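Local atomic coordinates of methylenetetrahydrofolate--tRNA-(uracil-5-)-methyltransferase trmFO (Thermus thermophilus, PDB entry 3G5S), a protein that catalyses the folate- and FAD-dependent conversion of uridine 54 in tRNA to 5-methyluridine, using a reduced folate as one-carbon donor and NADH or NADPH as reductant. Residues Thr311-Pro316 / Leu323-Ala328; Val379-Thr384 / Glu388-Met393; Leu141-Lys146 / Leu154-Ala159. All coordinates share one frame; numbering follows the deposited sequence. Where two conformers were deposited one is given.

Interaction 1 of 3, residues Thr311-Pro316 / Leu323-Ala328; sequences TYLNAP and LEFREA. With GSH (glutathione), chain C; EDO (1,2-ethanediol), chain E; EDO (1,2-ethanediol), chain F.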
loop_
_atom_site.group_PDB
_atom_site.type_symbol
_atom_site.label_atom_id
_atom_site.label_comp_id
_atom_site.label_asym_id
_atom_site.label_seq_id
_atom_site.Cartn_x
_atom_site.Cartn_y
_atom_site.Cartn_z
ATOM N N THR A 311 -9.033 1.646 7.523
ATOM C CA THR A 311 -9.769 2.677 6.798
ATOM C C THR A 311 -8.924 3.250 5.676
ATOM O O THR A 311 -7.790 3.679 5.898
ATOM C CB THR A 311 -10.200 3.796 7.730
ATOM O OG1 THR A 311 -11.142 3.260 8.663
ATOM C CG2 THR A 311 -10.866 4.907 6.957
ATOM N N TYR A 312 -9.478 3.263 4.470
ATOM C CA TYR A 312 -8.771 3.818 3.329
ATOM C C TYR A 312 -9.731 4.232 2.223
ATOM O O TYR A 312 -10.866 3.756 2.143
ATOM C CB TYR A 312 -7.705 2.831 2.804
ATOM C CG TYR A 312 -8.277 1.607 2.119
ATOM C CD1 TYR A 312 -8.810 0.555 2.855
ATOM C CD2 TYR A 312 -8.290 1.502 0.736
ATOM C CE1 TYR A 312 -9.340 -0.561 2.229
ATOM C CE2 TYR A 312 -8.816 0.386 0.101
ATOM C CZ TYR A 312 -9.344 -0.644 0.854
ATOM O OH TYR A 312 -9.879 -1.762 0.247
ATOM N N LEU A 313 -9.245 5.122 1.372
ATOM C CA LEU A 313 -9.991 5.644 0.239
ATOM C C LEU A 313 -9.765 4.863 -1.045
ATOM O O LEU A 313 -8.716 4.235 -1.238
ATOM C CB LEU A 313 -9.571 7.087 -0.016
ATOM C CG LEU A 313 -9.892 8.056 1.118
ATOM C CD1 LEU A 313 -9.164 9.360 0.889
ATOM C CD2 LEU A 313 -11.398 8.284 1.236
ATOM N N ASN A 314 -10.747 4.938 -1.936
ATOM C CA ASN A 314 -10.593 4.409 -3.272
ATOM C C ASN A 314 -9.729 5.372 -4.067
ATOM O O ASN A 314 -10.220 6.304 -4.701
ATOM C CB ASN A 314 -11.949 4.208 -3.944
ATOM C CG ASN A 314 -11.836 3.349 -5.175
ATOM O OD1 ASN A 314 -11.001 3.617 -6.042
ATOM N ND2 ASN A 314 -12.639 2.294 -5.248
ATOM N N ALA A 315 -8.423 5.157 -4.001
ATOM C CA ALA A 315 -7.483 6.066 -4.637
ATOM C C ALA A 315 -7.714 6.216 -6.142
ATOM O O ALA A 315 -7.717 7.332 -6.647
ATOM C CB ALA A 315 -6.043 5.679 -4.325
ATOM N N PRO A 316 -7.928 5.104 -6.875
ATOM C CA PRO A 316 -8.079 5.312 -8.319
ATOM C C PRO A 316 -9.292 6.170 -8.674
ATOM O O PRO A 316 -9.256 6.890 -9.672
ATOM C CB PRO A 316 -8.233 3.889 -8.869
ATOM C CG PRO A 316 -7.583 3.018 -7.859
ATOM C CD PRO A 316 -7.787 3.679 -6.527
ATOM N N LEU A 323 -1.361 12.809 -5.483
ATOM C CA LEU A 323 -2.059 12.638 -4.199
ATOM C C LEU A 323 -3.075 13.747 -3.896
ATOM O O LEU A 323 -3.676 13.775 -2.819
ATOM C CB LEU A 323 -1.103 12.405 -3.031
ATOM C CG LEU A 323 -0.205 11.180 -3.201
ATOM C CD1 LEU A 323 0.793 11.103 -2.068
ATOM C CD2 LEU A 323 -1.037 9.900 -3.304
ATOM N N GLU A 324 -3.290 14.632 -4.863
ATOM C CA GLU A 324 -4.355 15.620 -4.768
ATOM C C GLU A 324 -5.677 14.988 -5.178
ATOM O O GLU A 324 -5.745 14.229 -6.148
ATOM C CB GLU A 324 -4.030 16.804 -5.683
ATOM C CG GLU A 324 -4.913 18.021 -5.470
ATOM C CD GLU A 324 -4.492 19.225 -6.309
ATOM O OE1 GLU A 324 -3.704 19.077 -7.274
ATOM O OE2 GLU A 324 -4.962 20.337 -6.000
ATOM N N PHE A 325 -6.733 15.304 -4.438
ATOM C CA PHE A 325 -8.066 14.850 -4.810
ATOM C C PHE A 325 -8.455 15.439 -6.158
ATOM O O PHE A 325 -8.354 16.653 -6.375
ATOM C CB PHE A 325 -9.094 15.269 -3.759
ATOM C CG PHE A 325 -9.120 14.396 -2.524
ATOM C CD1 PHE A 325 -8.174 14.539 -1.518
ATOM C CD2 PHE A 325 -10.122 13.454 -2.351
ATOM C CE1 PHE A 325 -8.218 13.754 -0.375
ATOM C CE2 PHE A 325 -10.168 12.669 -1.208
ATOM C CZ PHE A 325 -9.220 12.819 -0.221
ATOM N N ARG A 326 -8.934 14.578 -7.043
ATOM C CA ARG A 326 -9.332 14.986 -8.382
ATOM C C ARG A 326 -10.420 16.057 -8.357
ATOM O O ARG A 326 -10.447 16.932 -9.219
ATOM C CB ARG A 326 -9.833 13.782 -9.190
ATOM C CG ARG A 326 -8.837 12.639 -9.348
ATOM C CD ARG A 326 -9.483 11.493 -10.119
ATOM N NE ARG A 326 -8.683 10.271 -10.123
ATOM C CZ ARG A 326 -7.750 9.999 -11.023
ATOM N NH1 ARG A 326 -7.485 10.873 -11.989
ATOM N NH2 ARG A 326 -7.080 8.857 -10.948
ATOM N N GLU A 327 -11.310 15.977 -7.371
ATOM C CA GLU A 327 -12.455 16.877 -7.294
ATOM C C GLU A 327 -12.409 17.796 -6.072
ATOM O O GLU A 327 -13.425 18.367 -5.679
ATOM C CB GLU A 327 -13.763 16.082 -7.295
ATOM C CG GLU A 327 -13.951 15.175 -8.501
ATOM C CD GLU A 327 -13.950 15.926 -9.816
ATOM O OE1 GLU A 327 -14.389 17.094 -9.836
ATOM O OE2 GLU A 327 -13.521 15.345 -10.834
ATOM N N ALA A 328 -11.236 17.938 -5.468
ATOM C CA ALA A 328 -11.069 18.868 -4.358
ATOM C C ALA A 328 -9.675 19.465 -4.410
ATOM O O ALA A 328 -8.728 18.946 -3.819
ATOM C CB ALA A 328 -11.341 18.194 -3.020
HETATM N N1 GSH C . -11.987 -3.647 1.019
HETATM C CA1 GSH C . -12.876 -3.026 0.055
HETATM C C1 GSH C . -14.289 -2.838 0.586
HETATM O O11 GSH C . -14.544 -3.132 1.925
HETATM O O12 GSH C . -15.062 -2.187 -0.036
HETATM C CB1 GSH C . -12.850 -3.682 -1.323
HETATM C CG1 GSH C . -13.723 -4.913 -1.537
HETATM C CD1 GSH C . -13.335 -6.209 -0.830
HETATM O OE1 GSH C . -12.517 -6.249 0.032
HETATM N N2 GSH C . -13.991 -7.409 -1.268
HETATM C CA2 GSH C . -13.613 -8.681 -0.739
HETATM C C2 GSH C . -12.809 -9.508 -1.737
HETATM O O2 GSH C . -13.365 -10.159 -2.558
HETATM C CB2 GSH C . -14.888 -9.379 -0.294
HETATM S SG2 GSH C . -14.691 -10.915 0.633
HETATM N N3 GSH C . -11.447 -9.836 -1.365
HETATM C CA3 GSH C . -10.692 -10.763 -2.181
HETATM C C3 GSH C . -10.199 -10.179 -3.498
HETATM O O31 GSH C . -10.112 -10.831 -4.491
HETATM O O32 GSH C . -10.125 -8.801 -3.551
HETATM C C1 EDO E . -6.934 18.452 -9.900
HETATM O O1 EDO E . -8.063 17.851 -10.546
HETATM C C2 EDO E . -7.071 18.297 -8.392
HETATM O O2 EDO E . -8.224 19.015 -7.933
HETATM C C1 EDO F . -12.123 0.960 -1.556
HETATM O O1 EDO F . -12.328 -0.237 -2.311
HETATM C C2 EDO F . -13.481 1.600 -1.303
HETATM O O2 EDO F . -14.060 1.943 -2.565
#
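The F325 ring meets L313 obliquely, the methyl CD1 approaching ring atom CZ at 3.6 Å with the two side chains crossing at about a right angle. F149 stacks on the same phenyl ring, and strand 331-333 adds L331 and A333 around it. The guanidinium of R326 also has an oblique partner, the carbonyl oxygen of P316, which NH2 reaches in a weak hydrogen bond of 3.2 Å with an angle of only 132° at the hydrogen. An extended chain from CG to NE carries that group across to the carbonyl. At the Y312 phenol, glutathione N1 lies at the ring edge, near its plane, and donates to Y312 OH over 2.9 Å.

Between these points the chain changes from strand 309-313 to helix 315-318. N314 is the N-cap of that helix, its OD1 accepting from R317 N. With CG anti to the backbone N (chi1 -166°), the same amide offers ND2 to O2 of a bound 1,2-ethanediol at 3.1 Å. On the other segment a type I turn from F325 to A328 is closed by A328 N on F325 O.

The touch of L313 on F325 is the buried, apolar part of the contact, whereas the long, bent bond probably leaves the exposed arginine with only a loose grip on P316 O.

Interaction 2 of 3, residues Val379-Thr384 / Glu388-Met393; sequences VRYLAT and EGFQPM. With GSH (glutathione), chain C; EDO (1,2-ethanediol), chain F.
M393, deposited as selenomethionine, sets its selenium above the face of the Y381 ring, 4.9 Å from the centroid and 20° off the normal, a Met-aromatic contact made at a distance. Bends at chi2 and chi3 (53° and 52°) fold the chain back over the phenol, bringing the terminal methyl CE to 3.4 Å from Y381 OH, while M393 CG rests 3.8 Å from Y381 CD2. The hydroxyl itself is linked by one water to the other segment: the water lies in the ring plane at its edge, 2.8 Å from Y381 OH, and donates to Q391 O. This is the last part of helix 374-384 packing against the irregular loop that follows it, a helix followed by a chain reversal, and the loop carries G389, F390 and Q391 into the glutathione pocket. Replacing Y381 by an alanine is likely to take away the ring against which the selenomethionine packs and leave the water on Q391 O without its phenol partner. The F390 ring is met at its edge, near its plane, by two helix side chains: Y381 CE2 stands 4.1 Å from F390 CE1, and L382 CD2 4.0 Å from F390 CZ. A315 of helix 315-318 touches both L382 and F390.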
loop_
_atom_site.group_PDB
_atom_site.type_symbol
_atom_site.label_atom_id
_atom_site.label_comp_id
_atom_site.label_asym_id
_atom_site.label_seq_id
_atom_site.Cartn_x
_atom_site.Cartn_y
_atom_site.Cartn_z
ATOM N N VAL A 379 2.632 5.652 -6.407
ATOM C CA VAL A 379 1.563 6.634 -6.549
ATOM C C VAL A 379 0.872 6.541 -7.900
ATOM O O VAL A 379 -0.321 6.832 -8.016
ATOM C CB VAL A 379 2.011 8.079 -6.216
ATOM C CG1 VAL A 379 2.507 8.138 -4.786
ATOM C CG2 VAL A 379 3.054 8.596 -7.205
ATOM N N ARG A 380 1.609 6.122 -8.923
ATOM C CA ARG A 380 0.992 5.946 -10.221
ATOM C C ARG A 380 0.032 4.744 -10.212
ATOM O O ARG A 380 -1.014 4.781 -10.861
ATOM C CB ARG A 380 2.040 5.949 -11.350
ATOM C CG ARG A 380 2.723 7.311 -11.474
ATOM C CD ARG A 380 3.872 7.345 -12.464
ATOM N NE ARG A 380 4.578 8.623 -12.374
ATOM C CZ ARG A 380 4.212 9.737 -13.004
ATOM N NH1 ARG A 380 3.161 9.732 -13.816
ATOM N NH2 ARG A 380 4.912 10.854 -12.838
ATOM N N TYR A 381 0.358 3.712 -9.431
ATOM C CA TYR A 381 -0.563 2.600 -9.195
ATOM C C TYR A 381 -1.831 3.087 -8.474
ATOM O O TYR A 381 -2.948 2.760 -8.882
ATOM C CB TYR A 381 0.116 1.471 -8.401
ATOM C CG TYR A 381 -0.800 0.304 -8.111
ATOM C CD1 TYR A 381 -0.874 -0.773 -8.980
ATOM C CD2 TYR A 381 -1.591 0.275 -6.968
ATOM C CE1 TYR A 381 -1.707 -1.848 -8.730
ATOM C CE2 TYR A 381 -2.444 -0.793 -6.709
ATOM C CZ TYR A 381 -2.487 -1.859 -7.596
ATOM O OH TYR A 381 -3.309 -2.950 -7.377
ATOM N N LEU A 382 -1.667 3.877 -7.415
ATOM C CA LEU A 382 -2.819 4.413 -6.688
ATOM C C LEU A 382 -3.797 5.105 -7.627
ATOM O O LEU A 382 -5.018 4.974 -7.486
ATOM C CB LEU A 382 -2.382 5.389 -5.591
ATOM C CG LEU A 382 -1.566 4.832 -4.426
ATOM C CD1 LEU A 382 -1.221 5.954 -3.455
ATOM C CD2 LEU A 382 -2.288 3.680 -3.715
ATOM N N ALA A 383 -3.256 5.850 -8.587
ATOM C CA ALA A 383 -4.083 6.675 -9.455
ATOM C C ALA A 383 -4.727 5.885 -10.588
ATOM O O ALA A 383 -5.746 6.316 -11.123
ATOM C CB ALA A 383 -3.267 7.827 -10.018
ATOM N N THR A 384 -4.138 4.744 -10.956
ATOM C CA THR A 384 -4.534 4.055 -12.185
ATOM C C THR A 384 -4.944 2.593 -12.014
ATOM O O THR A 384 -5.295 1.938 -12.990
ATOM C CB THR A 384 -3.415 4.130 -13.261
ATOM O OG1 THR A 384 -2.250 3.428 -12.805
ATOM C CG2 THR A 384 -3.050 5.580 -13.573
ATOM N N GLU A 388 -12.492 -1.187 -9.021
ATOM C CA GLU A 388 -13.533 -2.058 -8.495
ATOM C C GLU A 388 -12.951 -2.949 -7.411
ATOM O O GLU A 388 -12.110 -3.798 -7.686
ATOM C CB GLU A 388 -14.131 -2.897 -9.623
ATOM C CG GLU A 388 -14.726 -2.059 -10.739
ATOM C CD GLU A 388 -15.808 -1.116 -10.248
ATOM O OE1 GLU A 388 -15.863 0.032 -10.738
ATOM O OE2 GLU A 388 -16.600 -1.525 -9.370
ATOM N N GLY A 389 -13.388 -2.752 -6.175
ATOM C CA GLY A 389 -12.826 -3.494 -5.060
ATOM C C GLY A 389 -11.373 -3.138 -4.764
ATOM O O GLY A 389 -10.615 -3.968 -4.272
ATOM N N PHE A 390 -10.984 -1.899 -5.060
ATOM C CA PHE A 390 -9.617 -1.447 -4.831
ATOM C C PHE A 390 -9.154 -1.755 -3.416
ATOM O O PHE A 390 -9.874 -1.480 -2.445
ATOM C CB PHE A 390 -9.496 0.060 -5.091
ATOM C CG PHE A 390 -8.165 0.627 -4.692
ATOM C CD1 PHE A 390 -7.047 0.427 -5.486
ATOM C CD2 PHE A 390 -8.029 1.347 -3.517
ATOM C CE1 PHE A 390 -5.824 0.933 -5.115
ATOM C CE2 PHE A 390 -6.807 1.854 -3.141
ATOM C CZ PHE A 390 -5.701 1.642 -3.942
ATOM N N GLN A 391 -7.956 -2.349 -3.318
ATOM C CA GLN A 391 -7.295 -2.719 -2.062
ATOM C C GLN A 391 -5.978 -1.946 -1.920
ATOM O O GLN A 391 -5.425 -1.478 -2.914
ATOM C CB GLN A 391 -6.980 -4.225 -2.042
ATOM C CG GLN A 391 -8.192 -5.144 -2.065
ATOM C CD GLN A 391 -9.055 -4.996 -0.831
ATOM O OE1 GLN A 391 -8.574 -5.074 0.299
ATOM N NE2 GLN A 391 -10.338 -4.775 -1.043
ATOM N N PRO A 392 -5.456 -1.830 -0.687
ATOM C CA PRO A 392 -4.210 -1.073 -0.500
ATOM C C PRO A 392 -2.980 -1.746 -1.094
ATOM O O PRO A 392 -2.953 -2.960 -1.308
ATOM C CB PRO A 392 -4.066 -0.991 1.022
ATOM C CG PRO A 392 -5.479 -1.243 1.561
ATOM C CD PRO A 392 -6.056 -2.237 0.595
HETATM N N MSE A 393 -1.949 -0.942 -1.323
HETATM C CA MSE A 393 -0.725 -1.400 -1.967
HETATM C C MSE A 393 0.511 -1.039 -1.148
HETATM O O MSE A 393 0.611 0.067 -0.612
HETATM C CB MSE A 393 -0.630 -0.780 -3.360
HETATM C CG MSE A 393 0.562 -1.246 -4.186
HETATM SE SE MSE A 393 0.697 -3.190 -4.309
HETATM C CE MSE A 393 -1.106 -3.563 -4.904
HETATM N N1 GSH C . -11.987 -3.647 1.019
HETATM C CA1 GSH C . -12.876 -3.026 0.055
HETATM C C1 GSH C . -14.289 -2.838 0.586
HETATM O O11 GSH C . -14.544 -3.132 1.925
HETATM O O12 GSH C . -15.062 -2.187 -0.036
HETATM C CB1 GSH C . -12.850 -3.682 -1.323
HETATM C CG1 GSH C . -13.723 -4.913 -1.537
HETATM C CD1 GSH C . -13.335 -6.209 -0.830
HETATM O OE1 GSH C . -12.517 -6.249 0.032
HETATM N N2 GSH C . -13.991 -7.409 -1.268
HETATM C CA2 GSH C . -13.613 -8.681 -0.739
HETATM C C2 GSH C . -12.809 -9.508 -1.737
HETATM O O2 GSH C . -13.365 -10.159 -2.558
HETATM C CB2 GSH C . -14.888 -9.379 -0.294
HETATM S SG2 GSH C . -14.691 -10.915 0.633
HETATM N N3 GSH C . -11.447 -9.836 -1.365
HETATM C CA3 GSH C . -10.692 -10.763 -2.181
HETATM C C3 GSH C . -10.199 -10.179 -3.498
HETATM O O31 GSH C . -10.112 -10.831 -4.491
HETATM O O32 GSH C . -10.125 -8.801 -3.551
HETATM C C1 EDO F . -12.123 0.960 -1.556
HETATM O O1 EDO F . -12.328 -0.237 -2.311
HETATM C C2 EDO F . -13.481 1.600 -1.303
HETATM O O2 EDO F . -14.060 1.943 -2.565
HETATM O O HOH W 1 -4.404 -3.277 -4.855
#

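Interaction 3 of 3, residues Leu141-Lys146 / Leu154-Ala159; sequences LAEALK and LAYYDA. With GSH (glutathione), chain C.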
loop_
_atom_site.group_PDB
_atom_site.type_symbol
_atom_site.label_atom_id
_atom_site.label_comp_id
_atom_site.label_asym_id
_atom_site.label_seq_id
_atom_site.Cartn_x
_atom_site.Cartn_y
_atom_site.Cartn_z
ATOM N N LEU A 141 -14.257 11.773 11.076
ATOM C CA LEU A 141 -13.641 12.197 9.828
ATOM C C LEU A 141 -13.971 11.235 8.692
ATOM O O LEU A 141 -14.179 11.661 7.554
ATOM C CB LEU A 141 -12.134 12.378 9.975
ATOM C CG LEU A 141 -11.472 13.021 8.755
ATOM C CD1 LEU A 141 -11.970 14.442 8.530
ATOM C CD2 LEU A 141 -9.963 13.002 8.927
ATOM N N ALA A 142 -14.032 9.940 8.994
ATOM C CA ALA A 142 -14.451 8.971 7.987
ATOM C C ALA A 142 -15.863 9.307 7.481
ATOM O O ALA A 142 -16.130 9.274 6.278
ATOM C CB ALA A 142 -14.397 7.547 8.543
ATOM N N GLU A 143 -16.759 9.660 8.396
ATOM C CA GLU A 143 -18.110 10.047 7.999
ATOM C C GLU A 143 -18.093 11.289 7.110
ATOM O O GLU A 143 -18.838 11.380 6.135
ATOM C CB GLU A 143 -18.981 10.287 9.232
ATOM C CG GLU A 143 -19.357 9.018 9.973
ATOM C CD GLU A 143 -20.205 8.087 9.129
ATOM O OE1 GLU A 143 -21.177 8.563 8.503
ATOM O OE2 GLU A 143 -19.906 6.877 9.098
ATOM N N ALA A 144 -17.243 12.250 7.450
ATOM C CA ALA A 144 -17.119 13.462 6.654
ATOM C C ALA A 144 -16.624 13.156 5.238
ATOM O O ALA A 144 -17.098 13.740 4.259
ATOM C CB ALA A 144 -16.201 14.459 7.341
ATOM N N LEU A 145 -15.666 12.240 5.131
ATOM C CA LEU A 145 -15.148 11.849 3.827
ATOM C C LEU A 145 -16.209 11.132 2.992
ATOM O O LEU A 145 -16.328 11.369 1.789
ATOM C CB LEU A 145 -13.911 10.965 3.990
ATOM C CG LEU A 145 -12.663 11.738 4.407
ATOM C CD1 LEU A 145 -11.605 10.789 4.948
ATOM C CD2 LEU A 145 -12.123 12.557 3.242
ATOM N N LYS A 146 -16.980 10.255 3.626
ATOM C CA LYS A 146 -18.069 9.588 2.926
ATOM C C LYS A 146 -19.112 10.589 2.433
ATOM O O LYS A 146 -19.614 10.466 1.319
ATOM C CB LYS A 146 -18.728 8.540 3.824
ATOM C CG LYS A 146 -17.835 7.349 4.120
ATOM C CD LYS A 146 -18.596 6.212 4.777
ATOM C CE LYS A 146 -19.343 6.662 6.013
ATOM N NZ LYS A 146 -20.083 5.531 6.638
ATOM N N LEU A 154 -14.978 4.878 0.489
ATOM C CA LEU A 154 -14.182 4.673 1.687
ATOM C C LEU A 154 -14.492 3.283 2.227
ATOM O O LEU A 154 -15.658 2.907 2.342
ATOM C CB LEU A 154 -14.466 5.747 2.740
ATOM C CG LEU A 154 -13.703 5.622 4.060
ATOM C CD1 LEU A 154 -13.435 6.985 4.678
ATOM C CD2 LEU A 154 -14.456 4.726 5.044
ATOM N N ALA A 155 -13.448 2.517 2.520
ATOM C CA ALA A 155 -13.586 1.185 3.083
ATOM C C ALA A 155 -13.070 1.177 4.513
ATOM O O ALA A 155 -12.227 2.000 4.881
ATOM C CB ALA A 155 -12.830 0.177 2.233
ATOM N N TYR A 156 -13.575 0.234 5.311
ATOM C CA TYR A 156 -13.176 0.096 6.708
ATOM C C TYR A 156 -12.286 -1.118 6.954
ATOM O O TYR A 156 -11.740 -1.268 8.044
ATOM C CB TYR A 156 -14.402 0.023 7.618
ATOM C CG TYR A 156 -15.164 1.321 7.699
ATOM C CD1 TYR A 156 -14.671 2.393 8.428
ATOM C CD2 TYR A 156 -16.373 1.478 7.040
ATOM C CE1 TYR A 156 -15.365 3.589 8.499
ATOM C CE2 TYR A 156 -17.074 2.665 7.106
ATOM C CZ TYR A 156 -16.564 3.718 7.837
ATOM O OH TYR A 156 -17.264 4.902 7.903
ATOM N N TYR A 157 -12.166 -1.991 5.960
ATOM C CA TYR A 157 -11.276 -3.144 6.049
ATOM C C TYR A 157 -10.715 -3.416 4.669
ATOM O O TYR A 157 -11.308 -3.026 3.666
ATOM C CB TYR A 157 -11.999 -4.381 6.612
ATOM C CG TYR A 157 -13.116 -4.947 5.757
ATOM C CD1 TYR A 157 -12.849 -5.819 4.706
ATOM C CD2 TYR A 157 -14.443 -4.644 6.031
ATOM C CE1 TYR A 157 -13.876 -6.350 3.937
ATOM C CE2 TYR A 157 -15.473 -5.171 5.270
ATOM C CZ TYR A 157 -15.184 -6.024 4.226
ATOM O OH TYR A 157 -16.209 -6.551 3.468
ATOM N N ASP A 158 -9.609 -4.154 4.576
ATOM C CA ASP A 158 -8.999 -4.402 3.255
ATOM C C ASP A 158 -9.354 -5.713 2.515
ATOM O O ASP A 158 -9.777 -5.677 1.359
ATOM C CB ASP A 158 -7.482 -4.170 3.273
ATOM C CG ASP A 158 -6.801 -4.786 4.472
ATOM O OD1 ASP A 158 -7.338 -5.758 5.047
ATOM O OD2 ASP A 158 -5.708 -4.294 4.829
ATOM N N ALA A 159 -9.169 -6.860 3.160
ATOM C CA ALA A 159 -9.542 -8.136 2.550
ATOM C C ALA A 159 -8.887 -8.337 1.182
ATOM O O ALA A 159 -9.548 -8.647 0.197
ATOM C CB ALA A 159 -11.059 -8.257 2.439
HETATM N N1 GSH C . -11.987 -3.647 1.019
HETATM C CA1 GSH C . -12.876 -3.026 0.055
HETATM C C1 GSH C . -14.289 -2.838 0.586
HETATM O O11 GSH C . -14.544 -3.132 1.925
HETATM O O12 GSH C . -15.062 -2.187 -0.036
HETATM C CB1 GSH C . -12.850 -3.682 -1.323
HETATM C CG1 GSH C . -13.723 -4.913 -1.537
HETATM C CD1 GSH C . -13.335 -6.209 -0.830
HETATM O OE1 GSH C . -12.517 -6.249 0.032
HETATM N N2 GSH C . -13.991 -7.409 -1.268
HETATM C CA2 GSH C . -13.613 -8.681 -0.739
HETATM C C2 GSH C . -12.809 -9.508 -1.737
HETATM O O2 GSH C . -13.365 -10.159 -2.558
HETATM C CB2 GSH C . -14.888 -9.379 -0.294
HETATM S SG2 GSH C . -14.691 -10.915 0.633
HETATM N N3 GSH C . -11.447 -9.836 -1.365
HETATM C CA3 GSH C . -10.692 -10.763 -2.181
HETATM C C3 GSH C . -10.199 -10.179 -3.498
HETATM O O31 GSH C . -10.112 -10.831 -4.491
HETATM O O32 GSH C . -10.125 -8.801 -3.551
HETATM O O HOH W 2 -17.223 6.055 10.115
#
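L154 lays its methyl CD1 against the helix, 4.0 Å from A142 CB, and the same methyl also touches L145 CB. Further along, K146 passes across L154 at about a right angle, its CG 4.0 Å from L154 CB. The second methyl of the leucine, CD2, sits 3.6 Å above one face of the Y156 ring, offset toward the rim, so one leucine touches both the helix and the tyrosine ring.

Y156 extends the contact outward. Its CG lies anti to the carbonyl carbon (chi1 -69°), which turns the ring toward helix 139-149 and lets its hydroxyl end reach the helix; there A142 CB approaches obliquely and K146 NZ arrives at the edge, near the ring plane. That ammonium donates weakly to Y156 OH at 3.2 Å and forms a salt bridge with E143 OE2 at 2.8 Å, one helical turn earlier, meeting the oxygen 35° out of the carboxylate plane. A water donates to E143 OE2 and lies unusually close to Y156 OH, and the carboxylate and ring planes lie only 11° apart.

The pairing seats helix 139-149 on the small antiparallel sheet formed by strands 154-155 and 309-313. The chain turns a corner at Y156 and continues into the glutathione pocket, where Y157 O accepts from glutathione N1 over 2.8 Å and the Y157 ring carries the ligand's O11 over one face.

Chemically, K146 would tend to make the phenol more acidic, whereas the carboxylate, with OE2 3.5 Å from Y156 OH, would probably oppose that shift.

In the fold
The three contacts follow one another along the chain, interaction 3 first, and each has a segment that reaches glutathione. Interactions 1 and 3, centres about 11 Å apart, share the sheet of strands 154-155 and 309-313, where Y312 O lies 2.9 Å from A155 N, a probable hydrogen bond. Interactions 1 and 2 have centres about 10 Å apart; Y312 OH is 2.7 Å from F390 O, again probably bonded, so the tyrosine connects the ligand to the loop 388-393. Interactions 2 and 3 lie farther apart, about 15 Å between centres, and meet where P392 packs on D158 in the conformer given. FAD is touched by L141 of segment 141-146, but stays about 11 Å from the side chain of L313.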